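Long-range contacts in Old Yellow Enzyme (Pichia, PDB 6AGZ), which is an FMN-dependent oxidoreductase that probably reduces the carbon-carbon double bond of enone compounds asymmetrically: residues Lys165-Val169 with Glu222-Val227; Tyr52-Arg56 with Phe346-Pro350. All blocks are in the same frame, centred on the assembly; numbering follows the deposited sequence.

Contact 1 (Lys165-Val169 with Glu222-Val227); sequences KKDYV and EVIDLV
The ring of Tyr168 takes Val223 on one face: CG1 of the valine sits 3.8 Å from the ring centroid, 24° off the normal, in a CH-pi contact shifted toward the rim. The closest approach is from this methyl to Tyr168 CG, at 3.5 Å, so the methyl lies over the CB end of the ring rather than over its hydroxyl end; Phe75 meets the same tyrosine ring with its plane steeply inclined. Val223 CG2 reaches the neighbourhood of Tyr168 CD1. From the next residue, CG2 of Val169 meets CB of Leu226 at 3.6 Å, the two side chains crossing at about a right angle.

Toward the partly exposed side the contact turns polar. Lys165 bends at its third torsion (chi3 94°), which carries the amine across to Glu222, where NZ meets OE1 at 3.1 Å in a salt bridge whose hydrogen bond is weak. Glu162 gives that amine a second carboxylate, while Glu222 OE1 also bonds the hydroxyl of Tyr209. The aliphatic root of the lysine is used as well, its CB lying 3.7 Å from Leu226 CD1.

Helices 158-179 and 218-231 run broadly the same way, their local axes 9.1 Å apart and crossing at -39°. They are successive outer helices of the TIM barrel, joined through strand 183-187, and Ile224 and Val227 of the second helix rest on that strand from outside.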
ATOM      1  N   LYS A 165      16.882  -3.499  22.211  1.00 18.19           N
ATOM      2  CA  LYS A 165      16.179  -2.238  22.429  1.00 18.17           C
ATOM      3  C   LYS A 165      16.991  -1.300  23.318  1.00 16.83           C
ATOM      4  O   LYS A 165      17.214  -0.130  22.973  1.00 16.15           O
ATOM      5  CB  LYS A 165      14.805  -2.513  23.039  1.00 19.40           C
ATOM      6  CG  LYS A 165      13.976  -3.513  22.247  1.00 20.50           C
ATOM      7  CD  LYS A 165      12.979  -4.239  23.133  1.00 21.75           C
ATOM      8  CE  LYS A 165      11.629  -3.548  23.125  1.00 21.14           C
ATOM      9  NZ  LYS A 165      10.663  -4.213  24.043  1.00 19.97           N
ATOM     10  N   LYS A 166      17.455  -1.807  24.467  1.00 17.53           N
ATOM     11  CA  LYS A 166      18.246  -0.978  25.373  1.00 19.11           C
ATOM     12  C   LYS A 166      19.502  -0.447  24.690  1.00 18.27           C
ATOM     13  O   LYS A 166      19.899   0.704  24.908  1.00 17.79           O
ATOM     14  CB  LYS A 166      18.606  -1.773  26.627  1.00 21.02           C
ATOM     15  CG  LYS A 166      17.400  -2.255  27.418  1.00 22.41           C
ATOM     16  CD  LYS A 166      17.817  -2.999  28.677  1.00 24.75           C
ATOM     17  CE  LYS A 166      16.605  -3.546  29.417  1.00 25.71           C
ATOM     18  NZ  LYS A 166      16.992  -4.515  30.482  1.00 26.70           N
ATOM     19  N   ASP A 167      20.136  -1.270  23.850  1.00 17.29           N
ATOM     20  CA  ASP A 167      21.329  -0.826  23.136  1.00 17.54           C
ATOM     21  C   ASP A 167      21.000   0.282  22.144  1.00 16.26           C
ATOM     22  O   ASP A 167      21.778   1.231  21.989  1.00 14.69           O
ATOM     23  CB  ASP A 167      21.986  -2.006  22.417  1.00 17.36           C
ATOM     24  CG  ASP A 167      22.621  -2.995  23.373  1.00 21.01           C
ATOM     25  OD1 ASP A 167      22.791  -2.653  24.562  1.00 21.32           O
ATOM     26  OD2 ASP A 167      22.955  -4.115  22.931  1.00 20.66           O
ATOM     27  N   TYR A 168      19.861   0.172  21.454  1.00 15.18           N
ATOM     28  CA  TYR A 168      19.428   1.260  20.582  1.00 15.50           C
ATOM     29  C   TYR A 168      19.238   2.551  21.368  1.00 15.64           C
ATOM     30  O   TYR A 168      19.643   3.629  20.913  1.00 15.23           O
ATOM     31  CB  TYR A 168      18.134   0.884  19.861  1.00 14.00           C
ATOM     32  CG  TYR A 168      18.329   0.208  18.523  1.00 13.99           C
ATOM     33  CD1 TYR A 168      18.098  -1.153  18.369  1.00 14.16           C
ATOM     34  CD2 TYR A 168      18.733   0.933  17.408  1.00 14.61           C
ATOM     35  CE1 TYR A 168      18.267  -1.774  17.145  1.00 15.31           C
ATOM     36  CE2 TYR A 168      18.907   0.321  16.179  1.00 14.28           C
ATOM     37  CZ  TYR A 168      18.672  -1.033  16.054  1.00 13.86           C
ATOM     38  OH  TYR A 168      18.842  -1.648  14.835  1.00 13.34           O
ATOM     39  N   VAL A 169      18.625   2.462  22.551  1.00 17.05           N
ATOM     40  CA  VAL A 169      18.418   3.658  23.368  1.00 15.73           C
ATOM     41  C   VAL A 169      19.757   4.269  23.767  1.00 14.91           C
ATOM     42  O   VAL A 169      19.961   5.487  23.663  1.00 15.63           O
ATOM     43  CB  VAL A 169      17.559   3.326  24.601  1.00 16.34           C
ATOM     44  CG1 VAL A 169      17.460   4.535  25.519  1.00 17.98           C
ATOM     45  CG2 VAL A 169      16.179   2.864  24.169  1.00 15.97           C
ATOM     46  N   GLU A 222       8.881  -0.656  18.398  1.00 14.01           N
ATOM     47  CA  GLU A 222       9.271  -0.547  19.800  1.00 15.14           C
ATOM     48  C   GLU A 222      10.590   0.204  19.945  1.00 13.66           C
ATOM     49  O   GLU A 222      10.732   1.060  20.831  1.00 12.93           O
ATOM     50  CB  GLU A 222       9.362  -1.937  20.432  1.00 16.68           C
ATOM     51  CG  GLU A 222       8.012  -2.630  20.580  1.00 17.76           C
ATOM     52  CD  GLU A 222       8.112  -3.994  21.239  1.00 18.80           C
ATOM     53  OE1 GLU A 222       9.227  -4.551  21.304  1.00 19.11           O
ATOM     54  OE2 GLU A 222       7.069  -4.511  21.693  1.00 18.07           O
ATOM     55  N   VAL A 223      11.563  -0.099  19.082  1.00 12.52           N
ATOM     56  CA  VAL A 223      12.815   0.655  19.073  1.00 14.85           C
ATOM     57  C   VAL A 223      12.540   2.132  18.817  1.00 15.12           C
ATOM     58  O   VAL A 223      13.082   3.012  19.497  1.00 14.20           O
ATOM     59  CB  VAL A 223      13.786   0.074  18.029  1.00 14.82           C
ATOM     60  CG1 VAL A 223      14.977   1.002  17.839  1.00 14.63           C
ATOM     61  CG2 VAL A 223      14.252  -1.311  18.449  1.00 15.33           C
ATOM     62  N   ILE A 224      11.685   2.422  17.833  1.00 16.35           N
ATOM     63  CA  ILE A 224      11.356   3.807  17.503  1.00 16.58           C
ATOM     64  C   ILE A 224      10.730   4.511  18.700  1.00 17.40           C
ATOM     65  O   ILE A 224      11.071   5.657  19.009  1.00 17.08           O
ATOM     66  CB  ILE A 224      10.431   3.862  16.274  1.00 15.64           C
ATOM     67  CG1 ILE A 224      11.157   3.355  15.028  1.00 15.41           C
ATOM     68  CG2 ILE A 224       9.926   5.277  16.047  1.00 15.64           C
ATOM     69  CD1 ILE A 224      12.430   4.100  14.722  1.00 15.74           C
ATOM     70  N   ASP A 225       9.809   3.839  19.394  1.00 18.26           N
ATOM     71  CA  ASP A 225       9.137   4.473  20.525  1.00 19.03           C
ATOM     72  C   ASP A 225      10.107   4.739  21.669  1.00 19.89           C
ATOM     73  O   ASP A 225      10.084   5.821  22.270  1.00 20.58           O
ATOM     74  CB  ASP A 225       7.971   3.604  20.997  1.00 20.48           C
ATOM     75  CG  ASP A 225       6.844   3.543  19.984  1.00 20.56           C
ATOM     76  OD1 ASP A 225       6.772   4.442  19.120  1.00 20.24           O
ATOM     77  OD2 ASP A 225       6.028   2.599  20.054  1.00 20.38           O
ATOM     78  N   LEU A 226      10.971   3.769  21.982  1.00 18.43           N
ATOM     79  CA  LEU A 226      11.944   3.977  23.050  1.00 18.08           C
ATOM     80  C   LEU A 226      12.914   5.104  22.706  1.00 17.70           C
ATOM     81  O   LEU A 226      13.242   5.936  23.563  1.00 17.86           O
ATOM     82  CB  LEU A 226      12.698   2.679  23.333  1.00 19.03           C
ATOM     83  CG  LEU A 226      11.946   1.644  24.174  1.00 20.86           C
ATOM     84  CD1 LEU A 226      12.639   0.293  24.120  1.00 22.18           C
ATOM     85  CD2 LEU A 226      11.818   2.122  25.612  1.00 21.36           C
ATOM     86  N   VAL A 227      13.375   5.155  21.453  1.00 15.98           N
ATOM     87  CA  VAL A 227      14.310   6.202  21.050  1.00 17.25           C
ATOM     88  C   VAL A 227      13.631   7.568  21.064  1.00 17.23           C
ATOM     89  O   VAL A 227      14.234   8.571  21.463  1.00 18.94           O
ATOM     90  CB  VAL A 227      14.916   5.874  19.673  1.00 16.81           C
ATOM     91  CG1 VAL A 227      15.711   7.053  19.138  1.00 19.36           C
ATOM     92  CG2 VAL A 227      15.805   4.644  19.769  1.00 15.15           C
TER

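Contact 2 (Tyr52-Arg56 with Phe346-Pro350); sequences YYSQR and FTSNP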
ATOM      1  N   TYR A  52      36.948  14.047   5.625  1.00 16.95           N
ATOM      2  CA  TYR A  52      35.979  13.553   4.652  1.00 16.35           C
ATOM      3  C   TYR A  52      34.622  14.225   4.830  1.00 14.56           C
ATOM      4  O   TYR A  52      34.036  14.733   3.867  1.00 13.97           O
ATOM      5  CB  TYR A  52      35.873  12.033   4.791  1.00 18.09           C
ATOM      6  CG  TYR A  52      34.798  11.349   3.978  1.00 18.73           C
ATOM      7  CD1 TYR A  52      35.011  11.015   2.647  1.00 18.51           C
ATOM      8  CD2 TYR A  52      33.589  10.990   4.558  1.00 18.53           C
ATOM      9  CE1 TYR A  52      34.036  10.370   1.908  1.00 17.29           C
ATOM     10  CE2 TYR A  52      32.609  10.345   3.829  1.00 17.53           C
ATOM     11  CZ  TYR A  52      32.839  10.036   2.505  1.00 17.27           C
ATOM     12  OH  TYR A  52      31.865   9.392   1.776  1.00 17.33           O
ATOM     13  N   TYR A  53      34.108  14.244   6.061  1.00 12.19           N
ATOM     14  CA  TYR A  53      32.843  14.923   6.318  1.00 18.75           C
ATOM     15  C   TYR A  53      33.001  16.439   6.340  1.00 18.08           C
ATOM     16  O   TYR A  53      32.041  17.162   6.049  1.00 18.07           O
ATOM     17  CB  TYR A  53      32.241  14.440   7.637  1.00 19.84           C
ATOM     18  CG  TYR A  53      31.724  13.020   7.587  1.00 20.07           C
ATOM     19  CD1 TYR A  53      30.494  12.729   7.013  1.00 18.94           C
ATOM     20  CD2 TYR A  53      32.464  11.970   8.115  1.00 20.82           C
ATOM     21  CE1 TYR A  53      30.016  11.432   6.964  1.00 19.17           C
ATOM     22  CE2 TYR A  53      31.995  10.671   8.071  1.00 21.07           C
ATOM     23  CZ  TYR A  53      30.771  10.408   7.496  1.00 19.56           C
ATOM     24  OH  TYR A  53      30.300   9.115   7.451  1.00 18.46           O
ATOM     25  N   SER A  54      34.194  16.933   6.682  1.00 17.46           N
ATOM     26  CA  SER A  54      34.421  18.375   6.729  1.00 16.39           C
ATOM     27  C   SER A  54      34.293  18.996   5.345  1.00 17.01           C
ATOM     28  O   SER A  54      33.648  20.038   5.178  1.00 17.75           O
ATOM     29  CB  SER A  54      35.798  18.667   7.327  1.00 16.54           C
ATOM     30  OG  SER A  54      36.090  20.053   7.280  1.00 15.95           O
ATOM     31  N   GLN A  55      34.909  18.371   4.337  1.00 16.49           N
ATOM     32  CA  GLN A  55      34.831  18.906   2.981  1.00 17.79           C
ATOM     33  C   GLN A  55      33.399  18.916   2.462  1.00 18.15           C
ATOM     34  O   GLN A  55      33.027  19.799   1.682  1.00 17.75           O
ATOM     35  CB  GLN A  55      35.726  18.098   2.043  1.00 17.31           C
ATOM     36  CG  GLN A  55      37.199  18.124   2.412  1.00 17.45           C
ATOM     37  CD  GLN A  55      38.039  17.264   1.492  1.00 19.01           C
ATOM     38  OE1 GLN A  55      37.795  17.204   0.287  1.00 19.59           O
ATOM     39  NE2 GLN A  55      39.030  16.585   2.057  1.00 19.44           N
ATOM     40  N   ARG A  56      32.584  17.954   2.886  1.00 18.47           N
ATOM     41  CA  ARG A  56      31.200  17.865   2.446  1.00 17.19           C
ATOM     42  C   ARG A  56      30.259  18.715   3.284  1.00 16.93           C
ATOM     43  O   ARG A  56      29.120  18.952   2.865  1.00 17.64           O
ATOM     44  CB  ARG A  56      30.753  16.402   2.451  1.00 15.47           C
ATOM     45  CG  ARG A  56      31.416  15.619   1.336  1.00 15.66           C
ATOM     46  CD  ARG A  56      31.504  14.130   1.598  1.00 14.31           C
ATOM     47  NE  ARG A  56      32.136  13.462   0.463  1.00 14.69           N
ATOM     48  CZ  ARG A  56      33.448  13.445   0.244  1.00 15.47           C
ATOM     49  NH1 ARG A  56      34.271  14.056   1.086  1.00 14.30           N
ATOM     50  NH2 ARG A  56      33.938  12.820  -0.818  1.00 15.48           N
ATOM     51  N   PHE A 346      28.397  11.784  -4.273  1.00 15.49           N
ATOM     52  CA  PHE A 346      28.935  12.556  -3.158  1.00 14.76           C
ATOM     53  C   PHE A 346      30.284  12.011  -2.709  1.00 14.32           C
ATOM     54  O   PHE A 346      31.100  12.758  -2.156  1.00 14.00           O
ATOM     55  CB  PHE A 346      27.945  12.563  -1.996  1.00 15.35           C
ATOM     56  CG  PHE A 346      27.755  13.915  -1.367  1.00 15.81           C
ATOM     57  CD1 PHE A 346      28.836  14.754  -1.150  1.00 16.84           C
ATOM     58  CD2 PHE A 346      26.491  14.350  -1.001  1.00 14.39           C
ATOM     59  CE1 PHE A 346      28.658  16.001  -0.576  1.00 17.17           C
ATOM     60  CE2 PHE A 346      26.308  15.594  -0.424  1.00 14.82           C
ATOM     61  CZ  PHE A 346      27.394  16.420  -0.211  1.00 15.39           C
ATOM     62  N   THR A 347      30.539  10.720  -2.943  1.00 15.12           N
ATOM     63  CA  THR A 347      31.826  10.139  -2.571  1.00 14.98           C
ATOM     64  C   THR A 347      32.958  10.717  -3.412  1.00 14.66           C
ATOM     65  O   THR A 347      34.062  10.946  -2.903  1.00 13.85           O
ATOM     66  CB  THR A 347      31.782   8.618  -2.718  1.00 15.38           C
ATOM     67  OG1 THR A 347      31.606   8.271  -4.098  1.00 15.35           O
ATOM     68  CG2 THR A 347      30.634   8.036  -1.902  1.00 13.15           C
ATOM     69  N   SER A 348      32.710  10.956  -4.699  1.00 14.94           N
ATOM     70  CA  SER A 348      33.732  11.437  -5.617  1.00 15.66           C
ATOM     71  C   SER A 348      33.658  12.940  -5.851  1.00 16.16           C
ATOM     72  O   SER A 348      34.498  13.485  -6.576  1.00 15.79           O
ATOM     73  CB  SER A 348      33.625  10.702  -6.955  1.00 16.81           C
ATOM     74  OG  SER A 348      32.361  10.916  -7.560  1.00 17.83           O
ATOM     75  N   ASN A 349      32.677  13.621  -5.261  1.00 15.87           N
ATOM     76  CA  ASN A 349      32.507  15.064  -5.406  1.00 17.17           C
ATOM     77  C   ASN A 349      32.320  15.668  -4.023  1.00 18.42           C
ATOM     78  O   ASN A 349      31.185  15.794  -3.540  1.00 13.41           O
ATOM     79  CB  ASN A 349      31.325  15.397  -6.315  1.00 17.26           C
ATOM     80  CG  ASN A 349      31.498  14.853  -7.720  1.00 18.74           C
ATOM     81  OD1 ASN A 349      31.204  13.689  -7.996  1.00 17.93           O
ATOM     82  ND2 ASN A 349      31.978  15.704  -8.618  1.00 15.04           N
ATOM     83  N   PRO A 350      33.410  16.044  -3.347  1.00 17.88           N
ATOM     84  CA  PRO A 350      33.269  16.676  -2.028  1.00 18.15           C
ATOM     85  C   PRO A 350      32.552  18.011  -2.077  1.00 18.66           C
ATOM     86  O   PRO A 350      31.953  18.415  -1.072  1.00 19.65           O
ATOM     87  CB  PRO A 350      34.721  16.830  -1.551  1.00 19.20           C
ATOM     88  CG  PRO A 350      35.531  16.850  -2.798  1.00 19.89           C
ATOM     89  CD  PRO A 350      34.820  15.924  -3.755  1.00 18.45           C
TER
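Arg56 reaches from its helix to the backbone of Phe346 and Thr347, and its guanidinium is held on several sides. NE donates to Phe346 O at 2.9 Å with an N-H...O angle of 145°, coming from above the carbonyl plane. NH2 adds two weak bonds, one to Thr347 O at 2.8 Å and one to that same Phe346 O at 3.1 Å. NH1 turns back to its own helix and bonds Tyr52 O at 2.9 Å. The flat group is also sandwiched: Tyr52 CE1 stands over the centre of one face, and Pro350 CA over the opposite face.

Packing is tightest along the aliphatic part of the arginine. The Arg56 chain runs extended from CG to NE (chi3 179°), sliding past the Phe346 side chain in the opposite direction, and Arg56 CG lies 3.4 Å from Phe346 CE1. Looser and less buried is the flank at Gln55, whose side chain lies alongside Pro350: Gln55 OE1 lies 3.6 Å from Pro350 CB, while the NE2 of the glutamine bonds Ser51 OG. At the Tyr52 end the touch is slight, the hydroxyl only brushing the Thr347 methyl CG2 at 4.1 Å.

With an alanine in place of Arg56, the carbonyls of Phe346, Thr347 and Tyr52 would probably be left without this donor, and a gap would be likely to open between Tyr52 and Pro350. Helix 47-57 is thus tied to the segment after the last barrel strand, near the FMN, by a buried cation whose partners here are neutral carbonyls; their dipoles would be expected to stabilise its charge without a carboxylate among them.

In the fold
Both contacts belong to the same TIM barrel but use different elements and lie on opposite sides of the chain's centre, their nearest atoms about 17 Å apart. Contact 1 pairs two consecutive outer helices, is only partly buried, and combines apolar packing with a salt bridge between partly exposed side chains. Contact 2 is buried and joins the helix after the first barrel strand to the segment after the eighth, so it lies where the barrel closes, between parts far apart in sequence. Its polar links run from a side chain to backbone carbonyls, whereas contact 1 links side chains alone. Contact 2 also lies closer to the FMN.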